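Local coordinates for glutathione S-transferase omega-like 2 (Saccharomyces cerevisiae, PDB 5LKB), which acts as a glutathione-dependent one-cysteine thiol transferase and dehydroascorbate reductase, and reacts with glutathionyl-(hydro)quinones, at residues L246-E250 and Y316-H320; A102-R106 and F126-T131. All blocks are in the same frame, centred on the assembly; numbering follows the deposited sequence.

In the fold
Interaction 1 belongs to the all-helical C-terminal domain and interaction 2 to the thioredoxin-like N-terminal domain; their centres lie about 33 Å apart, on opposite sides of the chain's centre, and they share no element. Each is partly buried. Interaction 1 joins helix 232-264 to the start of helix 317-329, with apolar packing on its inner side and side-chain carboxylates doing the polar work. Interaction 2 ties together two pieces of a single long irregular connection. There a backbone hydrogen bond, carbonyl oxygens against methyl groups and a water bridge replace the carboxylates. Interaction 2 also lies nearer the glutathione site, whereas interaction 1 is structural packing away from it.

Interaction 1 of 2, residues L246-E250 and Y316-H320; sequences LDKVE and YPFIH
Glu250 reaches out from helix 232-264 to the first turn of helix 317-329. Its CB lies in the plane of the Tyr316 ring, at the edge, 3.7 Å from Tyr316 CD1. CG points anti to the backbone N (chi1 180°), and a bend at chi2 then brings the carboxylate round to the helix start. Its two oxygens are shared out between successive amides. OE2 takes Phe318 N at 2.8 Å through its syn lone pair, with a nearly straight bond; OE1 takes Ile319 N, also at 2.8 Å, from the syn side but 22° out of the carboxylate plane. First-turn amides have no preceding helical carbonyl to bond, so the carboxylate supplies their acceptors, and its charge probably suits the positive end of the helix dipole. OE2 also rests 3.2 Å from Pro317 CD and comes to the edge of the Phe318 ring.

Tyr316, at the N-cap position, sends its ring slantwise back toward Asp247, about one turn before Glu250 in helix 232-264. Its hydroxyl donates to Asp247 OD1 at 2.8 Å, meeting the oxygen from above the carboxylate plane. Leu246 CB makes an off-centre CH-pi contact with the same ring, 4.2 Å from its centroid. Further in, Val249 CG1 packs on Ile319 CG1 at 3.9 Å.

Two more helices of the C-terminal domain pack against the inner side. Helix 205-220 brings Trp214 and Ile219 against Val249, helix 285-304 sets Phe297 on Leu246 and Val294 on Ile319, and about one and two turns beyond Glu250, Leu253 and Tyr257 of helix 232-264 take up Phe318.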
loop_
_atom_site.group_PDB
_atom_site.type_symbol
_atom_site.label_atom_id
_atom_site.label_comp_id
_atom_site.label_asym_id
_atom_site.label_seq_id
_atom_site.Cartn_x
_atom_site.Cartn_y
_atom_site.Cartn_z
ATOM N N LEU A 246 15.765 -8.544 1.119
ATOM C CA LEU A 246 15.315 -8.789 -0.246
ATOM C C LEU A 246 16.391 -8.394 -1.253
ATOM O O LEU A 246 16.557 -9.042 -2.290
ATOM C CB LEU A 246 14.014 -8.028 -0.541
ATOM C CG LEU A 246 12.715 -8.451 0.152
ATOM C CD1 LEU A 246 11.597 -7.442 -0.093
ATOM C CD2 LEU A 246 12.297 -9.825 -0.281
ATOM N N ASP A 247 17.117 -7.309 -0.976
ATOM C CA ASP A 247 18.244 -6.939 -1.816
ATOM C C ASP A 247 19.263 -8.072 -1.894
ATOM O O ASP A 247 19.782 -8.341 -2.977
ATOM C CB ASP A 247 18.908 -5.675 -1.287
ATOM C CG ASP A 247 18.027 -4.448 -1.453
ATOM O OD1 ASP A 247 17.073 -4.486 -2.264
ATOM O OD2 ASP A 247 18.393 -3.443 -0.811
ATOM N N LYS A 248 19.491 -8.757 -0.773
ATOM C CA LYS A 248 20.428 -9.899 -0.744
ATOM C C LYS A 248 19.943 -11.041 -1.632
ATOM O O LYS A 248 20.726 -11.596 -2.429
ATOM C CB LYS A 248 20.670 -10.366 0.692
ATOM C CG LYS A 248 21.461 -9.347 1.484
ATOM C CD LYS A 248 21.826 -9.820 2.876
ATOM C CE LYS A 248 22.294 -8.660 3.742
ATOM N NZ LYS A 248 22.817 -9.255 5.047
ATOM N N VAL A 249 18.647 -11.377 -1.535
ATOM C CA VAL A 249 18.067 -12.425 -2.373
ATOM C C VAL A 249 18.151 -12.052 -3.840
ATOM O O VAL A 249 18.479 -12.876 -4.694
ATOM C CB VAL A 249 16.617 -12.716 -1.948
ATOM C CG1 VAL A 249 15.958 -13.746 -2.921
ATOM C CG2 VAL A 249 16.555 -13.171 -0.551
ATOM N N GLU A 250 17.759 -10.799 -4.170
ATOM C CA GLU A 250 17.796 -10.310 -5.534
ATOM C C GLU A 250 19.198 -10.426 -6.162
ATOM O O GLU A 250 19.311 -10.767 -7.347
ATOM C CB GLU A 250 17.300 -8.850 -5.555
ATOM C CG GLU A 250 17.275 -8.184 -6.899
ATOM C CD GLU A 250 16.142 -8.654 -7.823
ATOM O OE1 GLU A 250 15.238 -9.434 -7.383
ATOM O OE2 GLU A 250 16.186 -8.303 -9.028
ATOM N N TYR A 316 11.912 -5.633 -7.842
ATOM C CA TYR A 316 12.766 -6.805 -7.681
ATOM C C TYR A 316 12.639 -7.722 -8.893
ATOM O O TYR A 316 12.003 -8.771 -8.828
ATOM C CB TYR A 316 12.450 -7.555 -6.386
ATOM C CG TYR A 316 12.929 -6.793 -5.207
ATOM C CD1 TYR A 316 14.268 -6.797 -4.839
ATOM C CD2 TYR A 316 12.053 -6.008 -4.457
ATOM C CE1 TYR A 316 14.734 -6.083 -3.784
ATOM C CE2 TYR A 316 12.521 -5.241 -3.405
ATOM C CZ TYR A 316 13.874 -5.292 -3.051
ATOM O OH TYR A 316 14.326 -4.553 -2.003
ATOM N N PRO A 317 13.265 -7.373 -10.014
ATOM C CA PRO A 317 13.021 -8.142 -11.248
ATOM C C PRO A 317 13.423 -9.618 -11.181
ATOM O O PRO A 317 12.713 -10.460 -11.742
ATOM C CB PRO A 317 13.832 -7.392 -12.322
ATOM C CG PRO A 317 14.469 -6.276 -11.651
ATOM C CD PRO A 317 14.144 -6.215 -10.210
ATOM N N PHE A 318 14.523 -9.953 -10.504
ATOM C CA PHE A 318 14.913 -11.353 -10.462
ATOM C C PHE A 318 14.042 -12.161 -9.509
ATOM O O PHE A 318 13.638 -13.287 -9.840
ATOM C CB PHE A 318 16.434 -11.489 -10.242
ATOM C CG PHE A 318 17.191 -11.021 -11.440
ATOM C CD1 PHE A 318 17.237 -11.817 -12.582
ATOM C CD2 PHE A 318 17.771 -9.761 -11.477
ATOM C CE1 PHE A 318 17.864 -11.388 -13.708
ATOM C CE2 PHE A 318 18.409 -9.329 -12.626
ATOM C CZ PHE A 318 18.457 -10.156 -13.741
ATOM N N ILE A 319 13.744 -11.636 -8.312
ATOM C CA ILE A 319 12.741 -12.304 -7.476
ATOM C C ILE A 319 11.415 -12.438 -8.229
ATOM O O ILE A 319 10.734 -13.473 -8.132
ATOM C CB ILE A 319 12.564 -11.575 -6.136
ATOM C CG1 ILE A 319 13.850 -11.550 -5.289
ATOM C CG2 ILE A 319 11.426 -12.187 -5.356
ATOM C CD1 ILE A 319 13.783 -10.690 -4.027
ATOM N N HIS A 320 11.007 -11.389 -8.954
ATOM C CA HIS A 320 9.745 -11.436 -9.657
ATOM C C HIS A 320 9.731 -12.540 -10.737
ATOM O O HIS A 320 8.713 -13.213 -10.939
ATOM C CB HIS A 320 9.449 -10.047 -10.256
ATOM C CG HIS A 320 8.061 -9.897 -10.821
ATOM N ND1 HIS A 320 7.817 -9.145 -11.937
ATOM C CD2 HIS A 320 6.853 -10.361 -10.415
ATOM C CE1 HIS A 320 6.531 -9.132 -12.194
ATOM N NE2 HIS A 320 5.912 -9.874 -11.301
#

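Interaction 2 of 2, residues A102-R106 and F126-T131; sequences AGGIR and FMVDAT
Ile105 lies across the bend of 126-131 and touches it with two branches. CG2, anti to the backbone N, rests 3.6 Å from Val128 O, while CD1 turns to Ala130 C and to Thr131 CG2, which it meets at an oblique angle at 3.8 Å. Beside it Met127 folds at chi2 and chi3 (-51° and -55°), bringing CE 3.4 Å from both Gly103 O and Gly104 O. The backbones join where Arg106 N donates to Met127 O at 2.8 Å. Beyond, the Arg106 guanidinium has Val128 CG2 over one face, 3.6 Å from NH1, and a water in its plane links NH2 to Phe126 O. An alanine in place of Ile105 would probably open a gap beside Thr131 CG2 and Val128 O, and take from Leu44 and Val69 an apolar neighbour. Ala102 to Ile105 form a type I' turn, with glycines at both central positions. Thr131 bonds Val69 through its backbone and OG1, so 126-131 is bonded to edge strand 66-69 of the thioredoxin-like domain, and 102-106 packs on that strand through Ile105 and Val69; the side chain of Ala130 lies about 9 Å from that of the glutathione-binding Trp79.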
loop_
_atom_site.group_PDB
_atom_site.type_symbol
_atom_site.label_atom_id
_atom_site.label_comp_id
_atom_site.label_asym_id
_atom_site.label_seq_id
_atom_site.Cartn_x
_atom_site.Cartn_y
_atom_site.Cartn_z
ATOM N N ALA A 102 -5.244 -28.872 -2.005
ATOM C CA ALA A 102 -5.729 -27.794 -1.154
ATOM C C ALA A 102 -6.961 -28.192 -0.345
ATOM O O ALA A 102 -7.776 -27.364 0.020
ATOM C CB ALA A 102 -5.970 -26.547 -2.010
ATOM N N GLY A 103 -7.058 -29.487 0.021
ATOM C CA GLY A 103 -8.185 -29.897 0.848
ATOM C C GLY A 103 -9.551 -29.840 0.196
ATOM O O GLY A 103 -10.566 -29.914 0.905
ATOM N N GLY A 104 -9.601 -29.602 -1.103
ATOM C CA GLY A 104 -10.858 -29.436 -1.838
ATOM C C GLY A 104 -11.370 -28.013 -1.931
ATOM O O GLY A 104 -12.436 -27.794 -2.542
ATOM N N ILE A 105 -10.679 -27.043 -1.328
ATOM C CA ILE A 105 -11.147 -25.660 -1.374
ATOM C C ILE A 105 -11.191 -25.191 -2.820
ATOM O O ILE A 105 -10.207 -25.302 -3.556
ATOM C CB ILE A 105 -10.242 -24.753 -0.536
ATOM C CG1 ILE A 105 -10.342 -25.086 0.962
ATOM C CG2 ILE A 105 -10.554 -23.259 -0.839
ATOM C CD1 ILE A 105 -11.673 -24.842 1.590
ATOM N N ARG A 106 -12.319 -24.613 -3.210
ATOM C CA ARG A 106 -12.499 -24.158 -4.589
ATOM C C ARG A 106 -12.057 -22.678 -4.684
ATOM O O ARG A 106 -11.108 -22.431 -5.403
ATOM C CB ARG A 106 -13.960 -24.331 -5.037
ATOM C CG ARG A 106 -14.447 -25.760 -5.053
ATOM C CD ARG A 106 -15.849 -25.908 -5.764
ATOM N NE ARG A 106 -16.939 -26.176 -4.807
ATOM C CZ ARG A 106 -17.873 -25.297 -4.460
ATOM N NH1 ARG A 106 -17.903 -24.081 -4.981
ATOM N NH2 ARG A 106 -18.796 -25.649 -3.587
ATOM N N PHE A 126 -19.481 -23.601 2.133
ATOM C CA PHE A 126 -18.757 -24.836 2.347
ATOM C C PHE A 126 -17.881 -25.176 1.146
ATOM O O PHE A 126 -18.303 -25.096 -0.009
ATOM C CB PHE A 126 -19.728 -25.970 2.668
ATOM C CG PHE A 126 -19.055 -27.202 3.217
ATOM C CD1 PHE A 126 -18.474 -27.176 4.475
ATOM C CD2 PHE A 126 -18.986 -28.347 2.466
ATOM C CE1 PHE A 126 -17.836 -28.355 5.004
ATOM C CE2 PHE A 126 -18.361 -29.491 2.970
ATOM C CZ PHE A 126 -17.788 -29.480 4.239
ATOM N N MET A 127 -16.640 -25.602 1.433
ATOM C CA MET A 127 -15.607 -25.889 0.441
ATOM C C MET A 127 -15.094 -24.650 -0.281
ATOM O O MET A 127 -14.380 -24.780 -1.264
ATOM C CB MET A 127 -16.015 -26.994 -0.535
ATOM C CG MET A 127 -16.395 -28.303 0.180
ATOM S SD MET A 127 -15.193 -28.946 1.404
ATOM C CE MET A 127 -13.831 -28.998 0.334
ATOM N N VAL A 128 -15.428 -23.460 0.208
ATOM C CA VAL A 128 -14.959 -22.196 -0.379
ATOM C C VAL A 128 -14.238 -21.409 0.715
ATOM O O VAL A 128 -13.035 -21.141 0.568
ATOM C CB VAL A 128 -16.095 -21.386 -1.022
ATOM C CG1 VAL A 128 -15.535 -20.074 -1.534
ATOM C CG2 VAL A 128 -16.717 -22.169 -2.143
ATOM N N ASP A 129 -14.935 -21.073 1.815
ATOM C CA ASP A 129 -14.320 -20.396 2.951
ATOM C C ASP A 129 -13.520 -21.342 3.846
ATOM O O ASP A 129 -12.601 -20.889 4.524
ATOM C CB ASP A 129 -15.387 -19.697 3.769
ATOM C CG ASP A 129 -16.090 -18.607 2.980
ATOM O OD1 ASP A 129 -15.377 -17.714 2.442
ATOM O OD2 ASP A 129 -17.347 -18.624 2.971
ATOM N N ALA A 130 -13.890 -22.632 3.910
ATOM C CA ALA A 130 -13.323 -23.573 4.876
ATOM C C ALA A 130 -13.892 -24.936 4.566
ATOM O O ALA A 130 -14.857 -25.073 3.800
ATOM C CB ALA A 130 -13.681 -23.194 6.298
ATOM N N THR A 131 -13.213 -25.955 5.114
ATOM C CA THR A 131 -13.822 -27.274 5.217
ATOM C C THR A 131 -14.258 -27.502 6.653
ATOM O O THR A 131 -14.061 -26.691 7.547
ATOM C CB THR A 131 -12.849 -28.389 4.780
ATOM O OG1 THR A 131 -11.857 -28.599 5.806
ATOM C CG2 THR A 131 -12.092 -28.052 3.543
HETATM O O HOH W 1 -19.347 -27.531 -1.421
#